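Twitching motility pilus retraction protein (Geobacter sulfurreducens PCA, PDB 5ZFQ) is a hexameric ATPase motor that powers type IV pilus retraction, probably coupling ATP hydrolysis to removal of pilin subunits from the fibre base. Local coordinates at residues Tyr217-Asp222 with Leu241-Thr246; Glu235-Ala240 with Val267-Pro272; Lys142-Lys147 with Gly288-Thr293. One frame throughout, in Å; residues are numbered along the deposited sequence.

Contact 1 (Tyr217-Asp222 with Leu241-Thr246); sequences YILRQD and LTLAET
Leu219, in a short 3-10 segment, faces Leu243 near the end of helix 234-245, and their CA atoms, 7.8 Å apart, mark the closest approach of the two backbones. No hydrogen bond crosses between the segments, so side-chain carbon carries the contact. Leu219 and Leu243 share it about equally, each through its forked end. The CB of Leu219 does not start out straight at the helix; with CG beside the backbone N and anti to the carbonyl carbon (chi1 -56°), the two methyls nevertheless arrive there. One of them, CD1, meets Thr242 CG2 at 3.9 Å, the two side chains lying roughly at right angles. The other, Leu219 CD2, rests on Leu243 CD2 at 3.5 Å and also touches the branch point behind it. Leu243 is split in the same way: while CD2 takes Leu219, its CD1 turns to Ile218 CG2, a looser touch at 4.4 Å. The hydroxyl of Thr242 is bonded to Glu238 O one turn back and to His255 of the second subunit. Past the last helical residue, Thr246 OG1 gives its hydrogen to Thr242 O at 2.7 Å, with a C=O...O angle of 139°. Both segments also meet that second subunit: Arg220 and Asp222 form salt bridges to its Asp96 and Arg55, and Thr246 packs on its Thr158, within what is probably that subunit's P-loop. Within the chain, strand 225-230 adjoins the apolar patch, its Val226 touched by both Ile218 and Leu243, while Leu241 and Ala244 turn to helix 275-285; the loop between helix 211-216 and strand 225-230 is thus packed on helix 234-245.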
loop_
_atom_site.group_PDB
_atom_site.type_symbol
_atom_site.label_atom_id
_atom_site.label_comp_id
_atom_site.label_asym_id
_atom_site.label_seq_id
_atom_site.Cartn_x
_atom_site.Cartn_y
_atom_site.Cartn_z
ATOM N N TYR A 217 -23.883 8.551 7.187
ATOM C CA TYR A 217 -25.139 9.284 7.019
ATOM C C TYR A 217 -25.921 9.435 8.313
ATOM O O TYR A 217 -27.050 9.924 8.295
ATOM C CB TYR A 217 -26.033 8.598 5.978
ATOM C CG TYR A 217 -25.521 8.664 4.571
ATOM C CD1 TYR A 217 -24.919 9.818 4.073
ATOM C CD2 TYR A 217 -25.614 7.558 3.730
ATOM C CE1 TYR A 217 -24.434 9.873 2.757
ATOM C CE2 TYR A 217 -25.143 7.600 2.413
ATOM C CZ TYR A 217 -24.550 8.756 1.928
ATOM O OH TYR A 217 -24.079 8.783 0.622
ATOM N N ILE A 218 -25.329 9.017 9.427
ATOM C CA ILE A 218 -26.030 9.052 10.707
ATOM C C ILE A 218 -26.517 10.476 11.083
ATOM O O ILE A 218 -27.578 10.646 11.709
ATOM C CB ILE A 218 -25.144 8.484 11.838
ATOM C CG1 ILE A 218 -25.975 8.254 13.106
ATOM C CG2 ILE A 218 -23.891 9.366 12.080
ATOM C CD1 ILE A 218 -26.930 7.127 12.967
ATOM N N LEU A 219 -25.783 11.508 10.675
ATOM C CA LEU A 219 -26.209 12.857 11.045
ATOM C C LEU A 219 -27.356 13.302 10.170
ATOM O O LEU A 219 -27.971 14.319 10.433
ATOM C CB LEU A 219 -25.052 13.865 10.959
ATOM C CG LEU A 219 -23.830 13.485 11.795
ATOM C CD1 LEU A 219 -22.806 14.628 11.875
ATOM C CD2 LEU A 219 -24.243 13.021 13.172
ATOM N N ARG A 220 -27.637 12.535 9.128
ATOM C CA ARG A 220 -28.735 12.852 8.207
ATOM C C ARG A 220 -29.972 12.045 8.553
ATOM O O ARG A 220 -30.968 12.101 7.849
ATOM C CB ARG A 220 -28.316 12.583 6.752
ATOM C CG ARG A 220 -26.939 13.122 6.469
ATOM C CD ARG A 220 -26.497 13.012 5.061
ATOM N NE ARG A 220 -25.166 13.600 4.961
ATOM C CZ ARG A 220 -24.426 13.648 3.854
ATOM N NH1 ARG A 220 -24.878 13.133 2.709
ATOM N NH2 ARG A 220 -23.221 14.208 3.902
ATOM N N GLN A 221 -29.915 11.289 9.642
ATOM C CA GLN A 221 -31.048 10.440 9.991
ATOM C C GLN A 221 -31.785 10.931 11.246
ATOM O O GLN A 221 -32.570 10.208 11.832
ATOM C CB GLN A 221 -30.572 8.983 10.139
ATOM C CG GLN A 221 -30.052 8.411 8.813
ATOM C CD GLN A 221 -29.270 7.112 8.940
ATOM O OE1 GLN A 221 -28.668 6.809 9.988
ATOM N NE2 GLN A 221 -29.246 6.342 7.853
ATOM N N ASP A 222 -31.529 12.177 11.626
ATOM C CA ASP A 222 -32.185 12.813 12.769
ATOM C C ASP A 222 -32.253 11.881 13.996
ATOM O O ASP A 222 -33.339 11.553 14.488
ATOM C CB ASP A 222 -33.599 13.294 12.373
ATOM C CG ASP A 222 -34.217 14.237 13.409
ATOM O OD1 ASP A 222 -33.505 15.101 13.962
ATOM O OD2 ASP A 222 -35.418 14.105 13.696
ATOM N N LEU A 241 -17.572 10.974 18.744
ATOM C CA LEU A 241 -17.236 12.241 19.386
ATOM C C LEU A 241 -18.101 13.375 18.847
ATOM O O LEU A 241 -18.523 14.269 19.586
ATOM C CB LEU A 241 -15.759 12.563 19.192
ATOM C CG LEU A 241 -14.855 11.641 20.007
ATOM C CD1 LEU A 241 -13.386 11.759 19.598
ATOM C CD2 LEU A 241 -15.052 11.912 21.514
ATOM N N THR A 242 -18.371 13.303 17.550
ATOM C CA THR A 242 -19.144 14.312 16.867
ATOM C C THR A 242 -20.584 14.296 17.365
ATOM O O THR A 242 -21.148 15.343 17.701
ATOM C CB THR A 242 -19.075 14.087 15.355
ATOM O OG1 THR A 242 -17.726 14.314 14.933
ATOM C CG2 THR A 242 -20.035 15.002 14.585
ATOM N N LEU A 243 -21.165 13.106 17.435
ATOM C CA LEU A 243 -22.511 12.953 17.956
ATOM C C LEU A 243 -22.579 13.513 19.387
ATOM O O LEU A 243 -23.477 14.305 19.721
ATOM C CB LEU A 243 -22.934 11.478 17.892
ATOM C CG LEU A 243 -23.313 10.954 16.495
ATOM C CD1 LEU A 243 -23.132 9.469 16.378
ATOM C CD2 LEU A 243 -24.742 11.290 16.177
ATOM N N ALA A 244 -21.590 13.143 20.197
ATOM C CA ALA A 244 -21.554 13.500 21.609
ATOM C C ALA A 244 -21.356 15.000 21.825
ATOM O O ALA A 244 -21.924 15.566 22.755
ATOM C CB ALA A 244 -20.452 12.710 22.326
ATOM N N GLU A 245 -20.545 15.632 20.974
ATOM C CA GLU A 245 -20.312 17.084 21.025
ATOM C C GLU A 245 -21.525 17.929 20.653
ATOM O O GLU A 245 -21.612 19.088 21.051
ATOM C CB GLU A 245 -19.169 17.492 20.095
ATOM C CG GLU A 245 -17.813 17.672 20.737
ATOM C CD GLU A 245 -16.788 18.199 19.732
ATOM O OE1 GLU A 245 -16.378 17.405 18.847
ATOM O OE2 GLU A 245 -16.404 19.396 19.813
ATOM N N THR A 246 -22.438 17.351 19.877
ATOM C CA THR A 246 -23.517 18.114 19.282
ATOM C C THR A 246 -24.892 17.739 19.829
ATOM O O THR A 246 -25.899 17.781 19.114
ATOM C CB THR A 246 -23.510 17.959 17.752
ATOM O OG1 THR A 246 -23.531 16.568 17.398
ATOM C CG2 THR A 246 -22.273 18.628 17.166
#

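Contact 2 (Glu235-Ala240 with Val267-Pro272); sequences ETIEAA and VDVFPP
Phe270 reaches across to Ile237 and Glu238 on helix 234-245, and its side chain is the one to follow. CB leaves the backbone in the direction of the helix, and CG lies anti to the carbonyl carbon (chi1 -76°), which carries the ring toward helix 234-245. On the way, the ring edge beside CD2 has Val267 O in its plane; that same carbonyl accepts the Phe270 backbone N at 3.1 Å. Farther out the ring divides its rim between two partners. CE2 meets Ile237 CG2 at 3.8 Å, and CZ, the tip, touches the same methyl, which sits in the ring plane. This is edge packing at the point where the chain comes off helix 259-268 and turns through Pro271 and Pro272 toward helix 275-285, on one flank of the mixed beta-sheet of the RecA-like ATPase domain. At the other corner CE1 has Glu238 OE2 at 3.8 Å and Glu238 CG a little beyond, the carboxylate turned 47° from the ring. Glu238 OE2 also accepts a hydrogen bond from Gln274, so the oxygen at the ring edge has a polar partner of its own. Ile237 turns its other branch to a different residue: extended CG1 puts CD1 3.9 Å from Val269 CG2. Leu234 packs against both Val269 and Phe270, and Tyr273 of the third subunit touches Val269.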
loop_
_atom_site.group_PDB
_atom_site.type_symbol
_atom_site.label_atom_id
_atom_site.label_comp_id
_atom_site.label_asym_id
_atom_site.label_seq_id
_atom_site.Cartn_x
_atom_site.Cartn_y
_atom_site.Cartn_z
ATOM N N GLU A 235 -12.074 6.782 12.307
ATOM C CA GLU A 235 -13.287 7.318 11.705
ATOM C C GLU A 235 -14.515 7.144 12.603
ATOM O O GLU A 235 -15.301 8.085 12.780
ATOM C CB GLU A 235 -13.527 6.656 10.350
ATOM C CG GLU A 235 -14.709 7.247 9.598
ATOM C CD GLU A 235 -14.691 6.926 8.109
ATOM O OE1 GLU A 235 -13.597 6.592 7.574
ATOM O OE2 GLU A 235 -15.770 7.032 7.474
ATOM N N THR A 236 -14.680 5.941 13.157
ATOM C CA THR A 236 -15.802 5.642 14.043
ATOM C C THR A 236 -15.731 6.471 15.337
ATOM O O THR A 236 -16.740 7.022 15.784
ATOM C CB THR A 236 -15.857 4.124 14.381
ATOM O OG1 THR A 236 -16.056 3.365 13.177
ATOM C CG2 THR A 236 -16.981 3.812 15.364
ATOM N N ILE A 237 -14.545 6.563 15.931
ATOM C CA ILE A 237 -14.352 7.383 17.122
ATOM C C ILE A 237 -14.735 8.851 16.867
ATOM O O ILE A 237 -15.392 9.509 17.699
ATOM C CB ILE A 237 -12.897 7.306 17.611
ATOM C CG1 ILE A 237 -12.562 5.898 18.068
ATOM C CG2 ILE A 237 -12.634 8.252 18.766
ATOM C CD1 ILE A 237 -11.135 5.788 18.551
ATOM N N GLU A 238 -14.335 9.342 15.698
ATOM C CA GLU A 238 -14.588 10.715 15.305
ATOM C C GLU A 238 -16.060 10.965 15.090
ATOM O O GLU A 238 -16.537 12.079 15.279
ATOM C CB GLU A 238 -13.820 11.053 14.031
ATOM C CG GLU A 238 -12.590 11.906 14.242
ATOM C CD GLU A 238 -11.750 11.976 12.987
ATOM O OE1 GLU A 238 -12.180 11.379 11.973
ATOM O OE2 GLU A 238 -10.667 12.608 13.006
ATOM N N ALA A 239 -16.776 9.931 14.676
ATOM C CA ALA A 239 -18.209 10.060 14.488
ATOM C C ALA A 239 -18.904 10.095 15.846
ATOM O O ALA A 239 -19.741 10.954 16.091
ATOM C CB ALA A 239 -18.746 8.928 13.622
ATOM N N ALA A 240 -18.541 9.162 16.726
ATOM C CA ALA A 240 -19.039 9.133 18.101
ATOM C C ALA A 240 -18.799 10.456 18.821
ATOM O O ALA A 240 -19.708 10.986 19.444
ATOM C CB ALA A 240 -18.385 7.984 18.892
ATOM N N VAL A 267 -7.242 8.001 22.675
ATOM C CA VAL A 267 -6.295 9.042 22.301
ATOM C C VAL A 267 -5.188 8.498 21.414
ATOM O O VAL A 267 -4.875 9.064 20.368
ATOM C CB VAL A 267 -5.642 9.693 23.556
ATOM C CG1 VAL A 267 -4.657 10.766 23.148
ATOM C CG2 VAL A 267 -6.703 10.247 24.502
ATOM N N ASP A 268 -4.601 7.391 21.857
ATOM C CA ASP A 268 -3.348 6.910 21.313
ATOM C C ASP A 268 -3.410 6.468 19.852
ATOM O O ASP A 268 -2.376 6.383 19.200
ATOM C CB ASP A 268 -2.819 5.765 22.190
ATOM C CG ASP A 268 -2.347 6.244 23.573
ATOM O OD1 ASP A 268 -2.168 7.479 23.756
ATOM O OD2 ASP A 268 -2.138 5.386 24.472
ATOM N N VAL A 269 -4.603 6.206 19.327
ATOM C CA VAL A 269 -4.732 5.724 17.945
ATOM C C VAL A 269 -4.630 6.865 16.945
ATOM O O VAL A 269 -4.418 6.640 15.753
ATOM C CB VAL A 269 -6.074 4.982 17.713
ATOM C CG1 VAL A 269 -6.078 3.621 18.424
ATOM C CG2 VAL A 269 -7.239 5.844 18.174
ATOM N N PHE A 270 -4.798 8.083 17.458
ATOM C CA PHE A 270 -4.713 9.324 16.691
ATOM C C PHE A 270 -3.286 9.832 16.541
ATOM O O PHE A 270 -2.441 9.611 17.425
ATOM C CB PHE A 270 -5.531 10.431 17.360
ATOM C CG PHE A 270 -6.999 10.306 17.162
ATOM C CD1 PHE A 270 -7.599 10.785 15.997
ATOM C CD2 PHE A 270 -7.797 9.729 18.146
ATOM C CE1 PHE A 270 -8.973 10.675 15.804
ATOM C CE2 PHE A 270 -9.167 9.614 17.966
ATOM C CZ PHE A 270 -9.757 10.090 16.790
ATOM N N PRO A 271 -3.021 10.544 15.431
ATOM C CA PRO A 271 -1.758 11.258 15.220
ATOM C C PRO A 271 -1.436 12.189 16.391
ATOM O O PRO A 271 -2.336 12.873 16.885
ATOM C CB PRO A 271 -2.021 12.051 13.939
ATOM C CG PRO A 271 -2.978 11.179 13.175
ATOM C CD PRO A 271 -3.885 10.589 14.236
ATOM N N PRO A 272 -0.173 12.194 16.844
ATOM C CA PRO A 272 0.293 13.045 17.947
ATOM C C PRO A 272 -0.255 14.474 17.926
ATOM O O PRO A 272 -0.543 15.016 18.993
ATOM C CB PRO A 272 1.814 13.042 17.754
ATOM C CG PRO A 272 2.090 11.672 17.231
ATOM C CD PRO A 272 0.892 11.291 16.368
#

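Contact 3 (Lys142-Lys147 with Gly288-Thr293); sequences KELAEK and GVMSQT
Leu144 carries all the apolar contact here, dividing its two methyls between Met290 and Gly288 of strand 286-296. CD1 lies 4.1 Å from Met290 SD, the two side chains running alongside in opposite directions. Met290 points from the strand at the helix, and the bend at its end (chi3 -45°) turns the terminal methyl CE off the line of the chain, so that sulfur is the atom presented to the leucine. The second methyl, Leu144 CD2, comes over the backbone itself and has Gly288 CA at 4.3 Å; Gly288 thus meets one methyl with its main chain, while Met290, two residues on, meets the other with its side chain.

Hydrogen bonds fix each partner separately. Leu144 closes helix 139-144 and opens a type I turn, in which Lys147 N is bonded to Leu144 O at 3.2 Å. On the other side Gly288 and Met290 are tied by backbone bonds to Leu153, and Met290 also to Thr155, in the parallel strand 150-155. This is the central mixed sheet of a RecA-like nucleotide-binding domain; strand 150-155 runs into a sequence that fits a Walker A P-loop, followed by helix 162-176. Leu144 and Met290 lie on the face that this helix covers, with Ala145 on Ile169 and Met290 on Thr165, and the turn itself is held at its last residue, where Arg177 NH2 is hydrogen-bonded to Lys147 O.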
loop_
_atom_site.group_PDB
_atom_site.type_symbol
_atom_site.label_atom_id
_atom_site.label_comp_id
_atom_site.label_asym_id
_atom_site.label_seq_id
_atom_site.Cartn_x
_atom_site.Cartn_y
_atom_site.Cartn_z
ATOM N N LYS A 142 -28.015 2.986 36.037
ATOM C CA LYS A 142 -29.342 3.529 35.812
ATOM C C LYS A 142 -29.298 5.054 35.716
ATOM O O LYS A 142 -29.943 5.650 34.842
ATOM C CB LYS A 142 -30.292 3.070 36.916
ATOM C CG LYS A 142 -31.716 3.439 36.622
ATOM C CD LYS A 142 -32.735 2.650 37.452
ATOM C CE LYS A 142 -32.189 2.229 38.801
ATOM N NZ LYS A 142 -32.455 0.784 39.060
ATOM N N GLU A 143 -28.521 5.674 36.602
ATOM C CA GLU A 143 -28.340 7.116 36.576
ATOM C C GLU A 143 -27.701 7.554 35.264
ATOM O O GLU A 143 -28.053 8.603 34.711
ATOM C CB GLU A 143 -27.475 7.579 37.746
ATOM C CG GLU A 143 -28.161 7.516 39.105
ATOM C CD GLU A 143 -27.250 7.957 40.255
ATOM O OE1 GLU A 143 -26.106 8.413 39.986
ATOM O OE2 GLU A 143 -27.694 7.846 41.427
ATOM N N LEU A 144 -26.753 6.756 34.777
ATOM C CA LEU A 144 -26.062 7.070 33.529
ATOM C C LEU A 144 -27.008 6.991 32.338
ATOM O O LEU A 144 -26.822 7.695 31.345
ATOM C CB LEU A 144 -24.876 6.134 33.314
ATOM C CG LEU A 144 -23.628 6.419 34.151
ATOM C CD1 LEU A 144 -22.617 5.354 33.859
ATOM C CD2 LEU A 144 -23.070 7.767 33.813
ATOM N N ALA A 145 -28.036 6.151 32.461
ATOM C CA ALA A 145 -29.029 5.944 31.408
ATOM C C ALA A 145 -30.045 7.071 31.378
ATOM O O ALA A 145 -30.940 7.110 30.523
ATOM C CB ALA A 145 -29.730 4.603 31.596
ATOM N N GLU A 146 -29.912 7.983 32.331
ATOM C CA GLU A 146 -30.788 9.131 32.378
ATOM C C GLU A 146 -30.070 10.355 31.847
ATOM O O GLU A 146 -30.620 11.454 31.871
ATOM C CB GLU A 146 -31.298 9.371 33.798
ATOM C CG GLU A 146 -32.385 8.407 34.210
ATOM C CD GLU A 146 -32.639 8.409 35.714
ATOM O OE1 GLU A 146 -32.037 9.254 36.410
ATOM O OE2 GLU A 146 -33.446 7.574 36.198
ATOM N N LYS A 147 -28.846 10.165 31.364
ATOM C CA LYS A 147 -28.076 11.272 30.806
ATOM C C LYS A 147 -28.693 11.749 29.505
ATOM O O LYS A 147 -29.032 10.936 28.642
ATOM C CB LYS A 147 -26.625 10.870 30.555
ATOM C CG LYS A 147 -25.813 10.625 31.789
ATOM C CD LYS A 147 -25.521 11.916 32.520
ATOM C CE LYS A 147 -24.528 11.676 33.664
ATOM N NZ LYS A 147 -24.519 12.853 34.593
ATOM N N GLY A 288 -19.458 8.886 31.097
ATOM C CA GLY A 288 -19.293 7.651 31.834
ATOM C C GLY A 288 -18.613 6.533 31.072
ATOM O O GLY A 288 -18.727 6.406 29.848
ATOM N N VAL A 289 -17.893 5.710 31.819
ATOM C CA VAL A 289 -17.194 4.566 31.256
ATOM C C VAL A 289 -17.465 3.366 32.132
ATOM O O VAL A 289 -17.248 3.402 33.340
ATOM C CB VAL A 289 -15.650 4.787 31.162
ATOM C CG1 VAL A 289 -14.964 3.533 30.594
ATOM C CG2 VAL A 289 -15.317 6.057 30.357
ATOM N N MET A 290 -17.948 2.302 31.527
ATOM C CA MET A 290 -18.122 1.074 32.261
ATOM C C MET A 290 -17.250 -0.019 31.668
ATOM O O MET A 290 -17.319 -0.324 30.486
ATOM C CB MET A 290 -19.592 0.681 32.283
ATOM C CG MET A 290 -20.442 1.722 33.016
ATOM S SD MET A 290 -22.210 1.411 32.897
ATOM C CE MET A 290 -22.348 1.048 31.183
ATOM N N SER A 291 -16.504 -0.681 32.517
ATOM C CA SER A 291 -15.682 -1.777 32.096
ATOM C C SER A 291 -16.194 -3.018 32.744
ATOM O O SER A 291 -16.334 -3.068 33.918
ATOM C CB SER A 291 -14.257 -1.508 32.442
ATOM O OG SER A 291 -13.797 -0.570 31.536
ATOM N N GLN A 292 -16.435 -4.045 31.951
ATOM C CA GLN A 292 -17.021 -5.256 32.453
ATOM C C GLN A 292 -16.320 -6.552 32.260
ATOM O O GLN A 292 -15.624 -6.731 31.320
ATOM C CB GLN A 292 -18.358 -5.420 31.794
ATOM C CG GLN A 292 -19.287 -4.264 32.022
ATOM C CD GLN A 292 -20.664 -4.545 31.528
ATOM O OE1 GLN A 292 -20.889 -5.523 30.874
ATOM N NE2 GLN A 292 -21.583 -3.683 31.843
ATOM N N THR A 293 -16.475 -7.431 33.230
ATOM C CA THR A 293 -15.985 -8.788 33.153
ATOM C C THR A 293 -16.985 -9.796 33.654
ATOM O O THR A 293 -17.533 -9.623 34.694
ATOM C CB THR A 293 -14.769 -9.043 34.036
ATOM O OG1 THR A 293 -13.798 -8.042 33.833
ATOM C CG2 THR A 293 -14.157 -10.298 33.640
#

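Contacts 1 and 2 share helix 234-245: segment 235-240 ends where 241-246 begins, so one helix packs on the loop after helix 211-216 and, about one and a half turns earlier, on the loop that follows helix 259-268. Their centres are 16 Å apart and their segments alternate along the chain. Both are nested inside the long loop closed by contact 3, which joins helix 139-144 to strand 286-296, its centre 21 Å from each of theirs. All belong to the layers around the mixed sheet of the ATPase domain. Contact 3 lies nearer the chain's centre; contacts 1 and 2 sit farther out, where other subunits of the hexamer adjoin.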